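PDB 1IKP: exotoxin A from Pseudomonas aeruginosa, which transfers ADP-ribose from NAD to elongation factor 2 of host cells, using separate binding, targeting and catalytic regions. Local coordinates for residues Leu120-Thr134 with His235-Leu248. The protein carries 2 engineered substitutions. Numbering follows the deposited sequence.
Sequences LNAGNQLSHMSPIYT and HDLDIKPTVISHRL
With CG of His-235 anti to its carbonyl carbon (chi1 -58°) and CG of Leu-120 set likewise (chi1 -49°), the imidazole meets the leucine across the two segments: CD2 of Leu-120 sits over the ring centre, 3.7 Å from the centroid, a CH-pi contact. ND2 of Asn-124 comes to the edge of that ring, the amide plane turned 74° from it. Beyond, the backbones pair in two places and part between them. At the first, Leu-126 N donates to Asp-236 O (2.8 Å) and Leu-126 O accepts from Asp-238 N (3.0 Å), while CB of Leu-126 packs against CG2 of Ile-239 at 3.7 Å. Lys-240 N then donates to Ser-127 O (3.3 Å), and a water donates to both Ser-127 O and Asp-238 O. In the gap, another water accepts from Met-129 N and gives a weak bond to Lys-240 O. The second pairing is true parallel sheet, with Ile-132 N bound to Ser-245 O (2.8 Å) and Arg-247 N to Ile-132 O (3.0 Å). Here CB of Ile-132 makes a CH-pi contact toward the rim of the His-246 ring, whose buried NE2 has no partner in the model. Within the binding region, of a concanavalin-like family, the contact joins two inner strands of a mixed sheet: 126-136, with a classic beta bulge at Ser-127 and His-128 facing Glu-119 of strand 112-120, and 245-248, flanked by antiparallel strand 367-371; helix 205-210 packs on Met-129 and Ile-244.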
# COMPACT_ATOMS: atom_id res chain seq x y z
N LEU A 120 -9.49 -23.34 8.24
CA LEU A 120 -8.70 -24.41 8.84
C LEU A 120 -9.04 -25.76 8.24
O LEU A 120 -10.21 -26.04 7.97
CB LEU A 120 -8.97 -24.42 10.34
CG LEU A 120 -8.88 -23.07 11.06
CD1 LEU A 120 -9.50 -23.16 12.44
CD2 LEU A 120 -7.42 -22.62 11.15
N ASN A 121 -8.03 -26.61 8.05
CA ASN A 121 -8.27 -27.94 7.51
C ASN A 121 -8.61 -28.89 8.66
O ASN A 121 -8.68 -28.48 9.81
CB ASN A 121 -7.07 -28.48 6.71
CG ASN A 121 -5.79 -28.59 7.54
OD1 ASN A 121 -5.83 -28.73 8.76
ND2 ASN A 121 -4.65 -28.55 6.86
N ALA A 122 -8.82 -30.17 8.34
CA ALA A 122 -9.15 -31.15 9.37
C ALA A 122 -8.11 -31.21 10.48
O ALA A 122 -8.45 -31.33 11.66
CB ALA A 122 -9.30 -32.52 8.73
N GLY A 123 -6.84 -31.12 10.10
CA GLY A 123 -5.76 -31.16 11.07
C GLY A 123 -5.69 -29.91 11.93
O GLY A 123 -4.78 -29.75 12.74
N ASN A 124 -6.66 -29.01 11.73
CA ASN A 124 -6.73 -27.77 12.49
C ASN A 124 -5.59 -26.83 12.10
O ASN A 124 -5.21 -25.95 12.87
CB ASN A 124 -6.69 -28.06 13.99
CG ASN A 124 -7.12 -26.87 14.82
OD1 ASN A 124 -6.94 -26.86 16.04
ND2 ASN A 124 -7.69 -25.86 14.17
N GLN A 125 -5.05 -27.03 10.91
CA GLN A 125 -3.95 -26.20 10.44
C GLN A 125 -4.52 -25.06 9.60
O GLN A 125 -5.54 -25.22 8.94
CB GLN A 125 -3.00 -27.01 9.57
CG GLN A 125 -2.57 -28.33 10.19
CD GLN A 125 -1.71 -29.12 9.25
OE1 GLN A 125 -2.06 -29.33 8.09
NE2 GLN A 125 -0.56 -29.59 9.75
N LEU A 126 -3.83 -23.92 9.60
CA LEU A 126 -4.28 -22.76 8.83
C LEU A 126 -4.04 -23.08 7.36
O LEU A 126 -2.88 -23.23 6.94
CB LEU A 126 -3.47 -21.54 9.25
CG LEU A 126 -4.20 -20.19 9.30
CD1 LEU A 126 -3.28 -19.15 9.90
CD2 LEU A 126 -4.65 -19.79 7.91
N SER A 127 -5.10 -23.18 6.56
CA SER A 127 -4.98 -23.50 5.14
C SER A 127 -5.09 -22.29 4.22
O SER A 127 -4.42 -22.23 3.20
CB SER A 127 -6.03 -24.53 4.73
OG SER A 127 -7.34 -23.98 4.78
N HIS A 128 -5.96 -21.34 4.57
CA HIS A 128 -6.13 -20.13 3.75
C HIS A 128 -6.43 -18.95 4.65
O HIS A 128 -7.06 -19.09 5.69
CB HIS A 128 -7.31 -20.23 2.81
CG HIS A 128 -7.25 -21.39 1.87
ND1 HIS A 128 -7.54 -22.68 2.27
CD2 HIS A 128 -6.97 -21.46 0.55
CE1 HIS A 128 -7.44 -23.49 1.23
NE2 HIS A 128 -7.10 -22.77 0.17
N MET A 129 -6.01 -17.76 4.20
CA MET A 129 -6.25 -16.54 4.96
C MET A 129 -6.91 -15.54 4.04
O MET A 129 -6.48 -15.35 2.90
CB MET A 129 -4.95 -15.93 5.45
CG MET A 129 -3.86 -16.92 5.71
SD MET A 129 -2.36 -16.04 6.09
CE MET A 129 -2.25 -16.33 7.88
N SER A 130 -7.96 -14.90 4.53
CA SER A 130 -8.68 -13.89 3.78
C SER A 130 -7.88 -12.59 3.77
O SER A 130 -6.85 -12.49 4.41
CB SER A 130 -9.99 -13.52 4.50
OG SER A 130 -9.74 -12.73 5.69
N PRO A 131 -8.34 -11.62 2.99
CA PRO A 131 -7.68 -10.32 2.97
C PRO A 131 -7.92 -9.77 4.39
O PRO A 131 -8.77 -10.27 5.16
CB PRO A 131 -8.53 -9.53 1.99
CG PRO A 131 -8.92 -10.53 0.97
CD PRO A 131 -9.24 -11.77 1.82
N ILE A 132 -7.16 -8.74 4.74
CA ILE A 132 -7.32 -8.01 6.00
C ILE A 132 -8.28 -6.86 5.65
O ILE A 132 -7.98 -6.03 4.79
CB ILE A 132 -5.98 -7.47 6.48
CG1 ILE A 132 -5.02 -8.64 6.71
CG2 ILE A 132 -6.18 -6.65 7.76
CD1 ILE A 132 -3.60 -8.25 7.03
N TYR A 133 -9.44 -6.85 6.30
CA TYR A 133 -10.48 -5.86 6.03
C TYR A 133 -10.48 -4.75 7.06
O TYR A 133 -10.33 -5.01 8.25
CB TYR A 133 -11.85 -6.55 5.99
CG TYR A 133 -11.97 -7.64 4.95
CD1 TYR A 133 -12.07 -7.35 3.59
CD2 TYR A 133 -12.00 -8.98 5.33
CE1 TYR A 133 -12.21 -8.36 2.63
CE2 TYR A 133 -12.13 -9.98 4.40
CZ TYR A 133 -12.24 -9.68 3.06
OH TYR A 133 -12.42 -10.68 2.15
N THR A 134 -10.62 -3.51 6.61
CA THR A 134 -10.63 -2.38 7.53
C THR A 134 -12.04 -1.74 7.67
O THR A 134 -12.66 -1.37 6.67
CB THR A 134 -9.62 -1.31 7.05
OG1 THR A 134 -8.30 -1.86 7.10
CG2 THR A 134 -9.68 -0.07 7.95
N HIS A 235 -2.55 -21.61 15.47
CA HIS A 235 -2.60 -22.67 14.47
C HIS A 235 -1.30 -23.01 13.76
O HIS A 235 -0.51 -22.12 13.43
CB HIS A 235 -3.68 -22.34 13.44
CG HIS A 235 -5.04 -22.16 14.03
ND1 HIS A 235 -5.64 -20.92 14.19
CD2 HIS A 235 -5.93 -23.06 14.51
CE1 HIS A 235 -6.82 -21.07 14.74
NE2 HIS A 235 -7.02 -22.36 14.95
N ASP A 236 -1.09 -24.30 13.52
CA ASP A 236 0.08 -24.74 12.79
C ASP A 236 -0.23 -24.32 11.36
O ASP A 236 -1.40 -24.28 10.97
CB ASP A 236 0.24 -26.26 12.86
CG ASP A 236 0.62 -26.74 14.25
OD1 ASP A 236 1.56 -26.16 14.83
OD2 ASP A 236 -0.01 -27.70 14.75
N LEU A 237 0.80 -24.01 10.58
CA LEU A 237 0.59 -23.56 9.22
C LEU A 237 0.70 -24.62 8.13
O LEU A 237 1.53 -25.53 8.19
CB LEU A 237 1.56 -22.42 8.89
CG LEU A 237 1.69 -21.25 9.88
CD1 LEU A 237 2.77 -20.29 9.37
CD2 LEU A 237 0.36 -20.52 10.03
N ASP A 238 -0.16 -24.48 7.13
CA ASP A 238 -0.19 -25.33 5.95
C ASP A 238 -0.88 -24.40 4.95
O ASP A 238 -1.73 -24.80 4.15
CB ASP A 238 -1.03 -26.59 6.19
CG ASP A 238 -0.92 -27.58 5.05
OD1 ASP A 238 0.19 -27.68 4.48
OD2 ASP A 238 -1.92 -28.25 4.71
N ILE A 239 -0.46 -23.14 5.02
CA ILE A 239 -1.04 -22.08 4.20
C ILE A 239 -0.57 -21.97 2.76
O ILE A 239 0.58 -22.24 2.44
CB ILE A 239 -0.84 -20.71 4.88
CG1 ILE A 239 0.65 -20.38 4.99
CG2 ILE A 239 -1.45 -20.72 6.27
CD1 ILE A 239 0.92 -19.04 5.65
N LYS A 240 -1.50 -21.56 1.90
CA LYS A 240 -1.20 -21.36 0.49
C LYS A 240 -0.37 -20.08 0.42
O LYS A 240 -0.66 -19.11 1.13
CB LYS A 240 -2.51 -21.20 -0.30
CG LYS A 240 -2.32 -21.11 -1.80
CD LYS A 240 -3.66 -20.98 -2.51
CE LYS A 240 -3.47 -20.85 -4.01
NZ LYS A 240 -4.77 -20.67 -4.71
N PRO A 241 0.67 -20.06 -0.43
CA PRO A 241 1.59 -18.93 -0.64
C PRO A 241 0.98 -17.60 -1.11
O PRO A 241 1.71 -16.69 -1.51
CB PRO A 241 2.58 -19.49 -1.67
CG PRO A 241 2.58 -20.95 -1.37
CD PRO A 241 1.12 -21.24 -1.19
N THR A 242 -0.34 -17.49 -1.05
CA THR A 242 -1.04 -16.28 -1.47
C THR A 242 -0.49 -15.04 -0.74
O THR A 242 -0.42 -15.02 0.49
CB THR A 242 -2.54 -16.40 -1.18
OG1 THR A 242 -3.04 -17.60 -1.78
CG2 THR A 242 -3.29 -15.20 -1.73
N VAL A 243 -0.13 -14.00 -1.48
CA VAL A 243 0.40 -12.83 -0.82
C VAL A 243 -0.61 -12.20 0.14
O VAL A 243 -1.84 -12.31 -0.05
CB VAL A 243 0.87 -11.75 -1.83
CG1 VAL A 243 1.98 -12.31 -2.72
CG2 VAL A 243 -0.28 -11.29 -2.68
N ILE A 244 -0.09 -11.58 1.18
CA ILE A 244 -0.94 -10.91 2.15
C ILE A 244 -1.64 -9.77 1.44
O ILE A 244 -1.01 -9.03 0.67
CB ILE A 244 -0.12 -10.32 3.30
CG1 ILE A 244 0.61 -11.45 4.06
CG2 ILE A 244 -1.00 -9.54 4.25
CD1 ILE A 244 1.71 -10.92 4.95
N SER A 245 -2.94 -9.62 1.66
CA SER A 245 -3.62 -8.49 1.05
C SER A 245 -4.53 -7.78 2.03
O SER A 245 -4.95 -8.35 3.02
CB SER A 245 -4.46 -8.92 -0.16
OG SER A 245 -5.64 -9.63 0.24
N HIS A 246 -4.80 -6.52 1.74
CA HIS A 246 -5.73 -5.70 2.50
C HIS A 246 -6.82 -5.29 1.50
O HIS A 246 -6.60 -5.30 0.29
CB HIS A 246 -5.09 -4.40 2.98
CG HIS A 246 -4.37 -4.49 4.29
ND1 HIS A 246 -3.08 -4.98 4.41
CD2 HIS A 246 -4.73 -4.08 5.53
CE1 HIS A 246 -2.69 -4.86 5.67
NE2 HIS A 246 -3.67 -4.32 6.37
N ARG A 247 -8.00 -4.97 2.00
CA ARG A 247 -9.08 -4.45 1.15
C ARG A 247 -9.77 -3.35 1.95
O ARG A 247 -10.04 -3.51 3.16
CB ARG A 247 -10.08 -5.53 0.72
CG ARG A 247 -11.10 -5.03 -0.31
CD ARG A 247 -11.64 -6.17 -1.19
NE ARG A 247 -12.58 -5.69 -2.20
CZ ARG A 247 -12.70 -6.18 -3.43
NH1 ARG A 247 -11.95 -7.18 -3.87
NH2 ARG A 247 -13.62 -5.65 -4.23
N LEU A 248 -10.01 -2.21 1.29
CA LEU A 248 -10.65 -1.07 1.93
C LEU A 248 -11.78 -0.58 1.02
O LEU A 248 -11.57 -0.25 -0.14
CB LEU A 248 -9.63 0.07 2.12
CG LEU A 248 -10.19 1.35 2.77
CD1 LEU A 248 -10.79 1.06 4.12
CD2 LEU A 248 -9.06 2.38 2.89
O HOH W 1 -3.75 -24.61 1.75
O HOH W 2 -3.56 -17.92 2.44
O HOH W 3 -4.40 -13.51 1.65
O HOH W 4 -4.22 -11.70 3.41